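Local coordinates for protein xyloglucan-specific endo-beta-1,4-glucanase BoGH9A (Bacteroides ovatus, PDB 6DHT) that catalyses the endohydrolysis of 1,4-beta-D-glucosidic linkages in the backbone of xyloglucan, releasing xyloglucan oligosaccharides, at residues K491-P496 / E535-T540; T422-P427 / L475-T480. All blocks are in the same frame, centred on the assembly; numbering follows the deposited sequence.

The two contacts follow one another along the chain, contact 2 closing before contact 1 opens, with their centres about 17 Å apart in the glycosyl hydrolase family 9 domain. Residues 475-480 and 491-496 belong to the same long loop, between helices 461-474 and 499-503, so this loop serves both. Contact 2 pins its start to the loop after helix 395-416, beside strands of the N-terminal Ig-like domain; contact 1 ties its later part to the loop that carries Asp539, a predicted active-site residue. The contacts also touch: Lys491 NZ lies 3.1 Å from Thr480 O, probably hydrogen-bonded, and Glu535 packs on Ala479. The one loop therefore links the packing against the Ig-like domain with the region of the predicted catalytic residues.

Contact 1. Residues K491-P496 / E535-T540; sequences KSPKHP and ESYVDT
Asp539 reaches across to Lys494 and His495 and grips their consecutive backbone N-H groups, one with each carboxylate oxygen. From CB, CG stands anti to the backbone N (chi1 -177°), and from there the carboxylate faces residues 493-495. Asp539 CG lies 3.4 Å from Lys494 N. The tip then divides the two donors. Asp539 OD2 accepts from Lys494 N at 2.8 Å in a nearly straight bond (169°), and Pro493 CA lies beside the same oxygen. Asp539 OD1 takes the N-H of His495, with His495 N at 2.9 Å, in a more bent bond (141°); both donors come in on the syn sides, tilted somewhat out of the carboxylate plane. Asp539 OD1 also has a hydrogen bond with Asn547 ND2, and Asn547 OD1 in turn bonds the hydroxyl of Tyr537, so one amide of helix 544-547 helps to position the side chains of both Asp539 and Tyr537. Asp539 is a predicted active-site residue of this family 9 glycoside hydrolase, and the chain it grips leads directly into His497, also predicted to act in catalysis. An alanine at Asp539 would probably leave the N-H groups of Lys494 and His495 without their acceptors and let the two loops shift against each other. Pro493 packs beside the carboxylate, its CB 3.6 Å from Asp539 OD1, and crosses Tyr537 at about a right angle, with Pro493 CB 3.4 Å from Tyr537 OH. His495 CB sits 3.3 Å from Asp539 O, while the ring's ND1 is hydrogen-bonded to Glu541.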
loop_
_atom_site.group_PDB
_atom_site.type_symbol
_atom_site.label_atom_id
_atom_site.label_comp_id
_atom_site.label_asym_id
_atom_site.label_seq_id
_atom_site.Cartn_x
_atom_site.Cartn_y
_atom_site.Cartn_z
ATOM N N LYS A 491 -16.791 5.465 -11.794
ATOM C CA LYS A 491 -16.024 5.145 -12.987
ATOM C C LYS A 491 -14.682 4.646 -12.492
ATOM O O LYS A 491 -13.843 5.436 -12.070
ATOM C CB LYS A 491 -15.871 6.379 -13.874
ATOM C CG LYS A 491 -15.027 6.155 -15.088
ATOM C CD LYS A 491 -14.894 7.441 -15.865
ATOM C CE LYS A 491 -13.823 7.362 -16.881
ATOM N NZ LYS A 491 -13.505 8.731 -17.371
ATOM N N SER A 492 -14.516 3.335 -12.507
ATOM C CA SER A 492 -13.324 2.702 -11.957
ATOM C C SER A 492 -12.713 1.731 -12.986
ATOM O O SER A 492 -13.353 1.405 -13.989
ATOM C CB SER A 492 -13.665 1.969 -10.663
ATOM O OG SER A 492 -14.727 1.044 -10.879
ATOM N N PRO A 493 -11.475 1.279 -12.794
ATOM C CA PRO A 493 -10.857 0.414 -13.812
ATOM C C PRO A 493 -11.574 -0.924 -13.964
ATOM O O PRO A 493 -11.801 -1.641 -12.995
ATOM C CB PRO A 493 -9.431 0.220 -13.305
ATOM C CG PRO A 493 -9.227 1.334 -12.289
ATOM C CD PRO A 493 -10.553 1.528 -11.669
ATOM N N LYS A 494 -11.934 -1.261 -15.200
ATOM C CA LYS A 494 -12.591 -2.529 -15.492
ATOM C C LYS A 494 -11.643 -3.536 -16.167
ATOM O O LYS A 494 -11.993 -4.720 -16.337
ATOM C CB LYS A 494 -13.775 -2.241 -16.421
ATOM C CG LYS A 494 -14.875 -1.396 -15.808
ATOM C CD LYS A 494 -15.605 -2.148 -14.701
ATOM C CE LYS A 494 -16.557 -1.245 -13.927
ATOM N NZ LYS A 494 -17.760 -0.853 -14.702
ATOM N N HIS A 495 -10.428 -3.089 -16.492
ATOM C CA HIS A 495 -9.471 -3.896 -17.267
ATOM C C HIS A 495 -8.057 -3.881 -16.701
ATOM O O HIS A 495 -7.098 -3.650 -17.410
ATOM C CB HIS A 495 -9.466 -3.390 -18.723
ATOM C CG HIS A 495 -10.806 -3.492 -19.369
ATOM N ND1 HIS A 495 -11.343 -4.702 -19.762
ATOM C CD2 HIS A 495 -11.755 -2.561 -19.600
ATOM C CE1 HIS A 495 -12.556 -4.496 -20.244
ATOM N NE2 HIS A 495 -12.824 -3.205 -20.181
ATOM N N PRO A 496 -7.914 -4.111 -15.391
ATOM C CA PRO A 496 -6.569 -4.037 -14.826
ATOM C C PRO A 496 -5.587 -5.033 -15.411
ATOM O O PRO A 496 -5.964 -6.124 -15.834
ATOM C CB PRO A 496 -6.802 -4.330 -13.325
ATOM C CG PRO A 496 -8.063 -5.144 -13.326
ATOM C CD PRO A 496 -8.910 -4.549 -14.402
ATOM N N GLU A 535 -2.990 12.558 -17.376
ATOM C CA GLU A 535 -3.985 11.892 -18.193
ATOM C C GLU A 535 -3.391 10.691 -18.942
ATOM O O GLU A 535 -4.072 10.043 -19.748
ATOM C CB GLU A 535 -4.573 12.909 -19.182
ATOM C CG GLU A 535 -5.314 14.068 -18.515
ATOM C CD GLU A 535 -5.899 15.055 -19.519
ATOM O OE1 GLU A 535 -5.878 14.761 -20.733
ATOM O OE2 GLU A 535 -6.374 16.123 -19.092
ATOM N N SER A 536 -2.123 10.387 -18.668
ATOM C CA SER A 536 -1.434 9.266 -19.297
ATOM C C SER A 536 -1.787 7.937 -18.643
ATOM O O SER A 536 -0.915 7.231 -18.139
ATOM C CB SER A 536 0.079 9.453 -19.257
ATOM O OG SER A 536 0.439 10.615 -19.983
ATOM N N TYR A 537 -3.063 7.592 -18.728
ATOM C CA TYR A 537 -3.623 6.410 -18.089
ATOM C C TYR A 537 -4.549 5.733 -19.108
ATOM O O TYR A 537 -5.348 6.409 -19.749
ATOM C CB TYR A 537 -4.406 6.812 -16.795
ATOM C CG TYR A 537 -5.246 5.672 -16.283
ATOM C CD1 TYR A 537 -4.652 4.607 -15.621
ATOM C CD2 TYR A 537 -6.613 5.623 -16.508
ATOM C CE1 TYR A 537 -5.383 3.533 -15.215
ATOM C CE2 TYR A 537 -7.358 4.523 -16.125
ATOM C CZ TYR A 537 -6.729 3.497 -15.445
ATOM O OH TYR A 537 -7.437 2.378 -15.079
ATOM N N VAL A 538 -4.409 4.425 -19.240
ATOM C CA VAL A 538 -5.324 3.619 -20.037
ATOM C C VAL A 538 -5.812 2.404 -19.251
ATOM O O VAL A 538 -5.027 1.663 -18.687
ATOM C CB VAL A 538 -4.668 3.127 -21.389
ATOM C CG1 VAL A 538 -4.521 4.290 -22.333
ATOM C CG2 VAL A 538 -3.338 2.435 -21.153
ATOM N N ASP A 539 -7.129 2.205 -19.287
ATOM C CA ASP A 539 -7.748 1.065 -18.635
ATOM C C ASP A 539 -7.824 -0.117 -19.612
ATOM O O ASP A 539 -8.893 -0.454 -20.141
ATOM C CB ASP A 539 -9.116 1.469 -18.109
ATOM C CG ASP A 539 -9.812 0.351 -17.352
ATOM O OD1 ASP A 539 -9.114 -0.546 -16.830
ATOM O OD2 ASP A 539 -11.073 0.419 -17.305
ATOM N N THR A 540 -6.665 -0.717 -19.843
ATOM C CA THR A 540 -6.571 -1.915 -20.658
ATOM C C THR A 540 -5.637 -2.900 -19.979
ATOM O O THR A 540 -4.699 -2.500 -19.274
ATOM C CB THR A 540 -6.091 -1.578 -22.106
ATOM O OG1 THR A 540 -4.783 -0.992 -22.054
ATOM C CG2 THR A 540 -7.043 -0.637 -22.816
#

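Contact 2. Residues T422-P427 / L475-T480; sequences TPFHAP and LGRNAT
Phe424 lays its ring over the backbone of Asn478, with Ala479 alongside, while its carbonyl meets the side chain of Arg477. Asn478 CA stands over one face of the ring, 3.9 Å from the centroid and shifted toward the rim, a CH-pi contact. Farther out, Phe424 CZ approaches Asn478 C to 3.4 Å, and Phe424 CE2 packs against Ala479 CB at 4.1 Å. The contact also buries Arg477 O, which lies 3.7 Å from Phe424 CD1 and has no polar partner in the model. The side chain of Arg477 is extended as far as CD, then bent at chi3 (74°), and Arg477 NE donates to Phe424 O at 3.0 Å. This bond is bent (131°), with the oxygen lying out of the guanidinium plane. Beyond it, His425 CB rests over one face of the guanidinium, and Ala426 CB comes to its edge. The site lies at the interface of the family 9 catalytic domain with its N-terminal Ig-like domain, where Val34 of strand 32-35 packs on both Phe424 and Arg477 and Arg72 of strand 72-76 touches Phe424 and Ala479. Arg477 NH1 bridges the two domains, in a salt bridge with Asp472 of helix 461-474 and a hydrogen bond with Ile32 O of strand 32-35. On the other segment, a type I beta turn from Thr422 to His425 presents Phe424, and Thr422 OG1 secures the turn's exit by accepting from Ala426 N at 2.9 Å. Residues 478-480 are shaped by an Asx turn, in which Asn478 OD1 accepts from Thr480 N at 3.0 Å and also from Gly481 N, while Asn478 ND2 is bonded to the carbonyls of Tyr473 and Phe482.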
loop_
_atom_site.group_PDB
_atom_site.type_symbol
_atom_site.label_atom_id
_atom_site.label_comp_id
_atom_site.label_asym_id
_atom_site.label_seq_id
_atom_site.Cartn_x
_atom_site.Cartn_y
_atom_site.Cartn_z
ATOM N N THR A 422 -4.056 24.721 -5.774
ATOM C CA THR A 422 -3.904 23.787 -6.880
ATOM C C THR A 422 -5.237 23.576 -7.634
ATOM O O THR A 422 -6.312 23.690 -7.041
ATOM C CB THR A 422 -3.343 22.418 -6.404
ATOM O OG1 THR A 422 -4.225 21.834 -5.439
ATOM C CG2 THR A 422 -1.945 22.584 -5.806
ATOM N N PRO A 423 -5.152 23.254 -8.924
ATOM C CA PRO A 423 -6.364 22.964 -9.695
ATOM C C PRO A 423 -7.263 21.902 -9.082
ATOM O O PRO A 423 -8.479 22.086 -9.038
ATOM C CB PRO A 423 -5.821 22.515 -11.050
ATOM C CG PRO A 423 -4.536 23.229 -11.187
ATOM C CD PRO A 423 -3.960 23.279 -9.780
ATOM N N PHE A 424 -6.672 20.838 -8.528
ATOM C CA PHE A 424 -7.486 19.760 -7.964
ATOM C C PHE A 424 -7.531 19.778 -6.438
ATOM O O PHE A 424 -8.049 18.853 -5.823
ATOM C CB PHE A 424 -7.047 18.411 -8.531
ATOM C CG PHE A 424 -7.475 18.211 -9.958
ATOM C CD1 PHE A 424 -8.797 17.974 -10.255
ATOM C CD2 PHE A 424 -6.556 18.242 -10.978
ATOM C CE1 PHE A 424 -9.217 17.832 -11.560
ATOM C CE2 PHE A 424 -6.975 18.087 -12.295
ATOM C CZ PHE A 424 -8.303 17.867 -12.561
ATOM N N HIS A 425 -7.049 20.871 -5.851
ATOM C CA HIS A 425 -7.172 21.135 -4.423
ATOM C C HIS A 425 -6.558 20.004 -3.560
ATOM O O HIS A 425 -7.200 19.493 -2.648
ATOM C CB HIS A 425 -8.635 21.383 -4.031
ATOM C CG HIS A 425 -8.797 22.315 -2.873
ATOM N ND1 HIS A 425 -8.662 23.683 -2.996
ATOM C CD2 HIS A 425 -9.066 22.082 -1.566
ATOM C CE1 HIS A 425 -8.844 24.252 -1.818
ATOM N NE2 HIS A 425 -9.096 23.304 -0.932
ATOM N N ALA A 426 -5.342 19.605 -3.889
ATOM C CA ALA A 426 -4.629 18.565 -3.117
ATOM C C ALA A 426 -3.141 18.761 -3.228
ATOM O O ALA A 426 -2.643 19.281 -4.206
ATOM C CB ALA A 426 -4.980 17.151 -3.595
ATOM N N PRO A 427 -2.388 18.286 -2.217
ATOM C CA PRO A 427 -0.938 18.402 -2.348
ATOM C C PRO A 427 -0.376 17.638 -3.538
ATOM O O PRO A 427 0.588 18.066 -4.172
ATOM C CB PRO A 427 -0.418 17.793 -1.043
ATOM C CG PRO A 427 -1.522 17.775 -0.115
ATOM C CD PRO A 427 -2.807 17.848 -0.874
ATOM N N LEU A 475 -9.881 8.915 -5.577
ATOM C CA LEU A 475 -11.266 8.467 -5.640
ATOM C C LEU A 475 -12.124 9.220 -6.672
ATOM O O LEU A 475 -13.335 9.019 -6.728
ATOM C CB LEU A 475 -11.895 8.475 -4.241
ATOM C CG LEU A 475 -11.205 7.559 -3.232
ATOM C CD1 LEU A 475 -11.855 7.781 -1.886
ATOM C CD2 LEU A 475 -11.266 6.107 -3.661
ATOM N N GLY A 476 -11.487 10.071 -7.464
ATOM C CA GLY A 476 -12.164 10.661 -8.617
ATOM C C GLY A 476 -11.873 12.122 -8.879
ATOM O O GLY A 476 -12.205 12.635 -9.973
ATOM N N ARG A 477 -11.335 12.842 -7.915
ATOM C CA ARG A 477 -11.118 14.270 -8.097
ATOM C C ARG A 477 -9.787 14.504 -8.793
ATOM O O ARG A 477 -8.811 14.923 -8.163
ATOM C CB ARG A 477 -11.214 15.035 -6.779
ATOM C CG ARG A 477 -11.279 16.526 -7.032
ATOM C CD ARG A 477 -11.579 17.280 -5.795
ATOM N NE ARG A 477 -10.410 17.323 -4.929
ATOM C CZ ARG A 477 -10.458 17.420 -3.611
ATOM N NH1 ARG A 477 -11.627 17.422 -3.005
ATOM N NH2 ARG A 477 -9.338 17.450 -2.899
ATOM N N ASN A 478 -9.751 14.239 -10.100
ATOM C CA ASN A 478 -8.503 14.206 -10.837
ATOM C C ASN A 478 -8.739 14.463 -12.341
ATOM O O ASN A 478 -9.886 14.675 -12.774
ATOM C CB ASN A 478 -7.807 12.854 -10.583
ATOM C CG ASN A 478 -8.632 11.684 -11.088
ATOM O OD1 ASN A 478 -9.049 11.674 -12.253
ATOM N ND2 ASN A 478 -8.910 10.716 -10.226
ATOM N N ALA A 479 -7.664 14.416 -13.114
ATOM C CA ALA A 479 -7.712 14.794 -14.531
ATOM C C ALA A 479 -8.398 13.796 -15.456
ATOM O O ALA A 479 -8.725 14.164 -16.593
ATOM C CB ALA A 479 -6.325 15.029 -15.014
ATOM N N THR A 480 -8.577 12.544 -15.039
ATOM C CA THR A 480 -9.204 11.521 -15.892
ATOM C C THR A 480 -10.646 11.244 -15.491
ATOM O O THR A 480 -11.443 10.765 -16.314
ATOM C CB THR A 480 -8.437 10.189 -15.883
ATOM O OG1 THR A 480 -8.505 9.634 -14.555
ATOM C CG2 THR A 480 -7.017 10.401 -16.267
#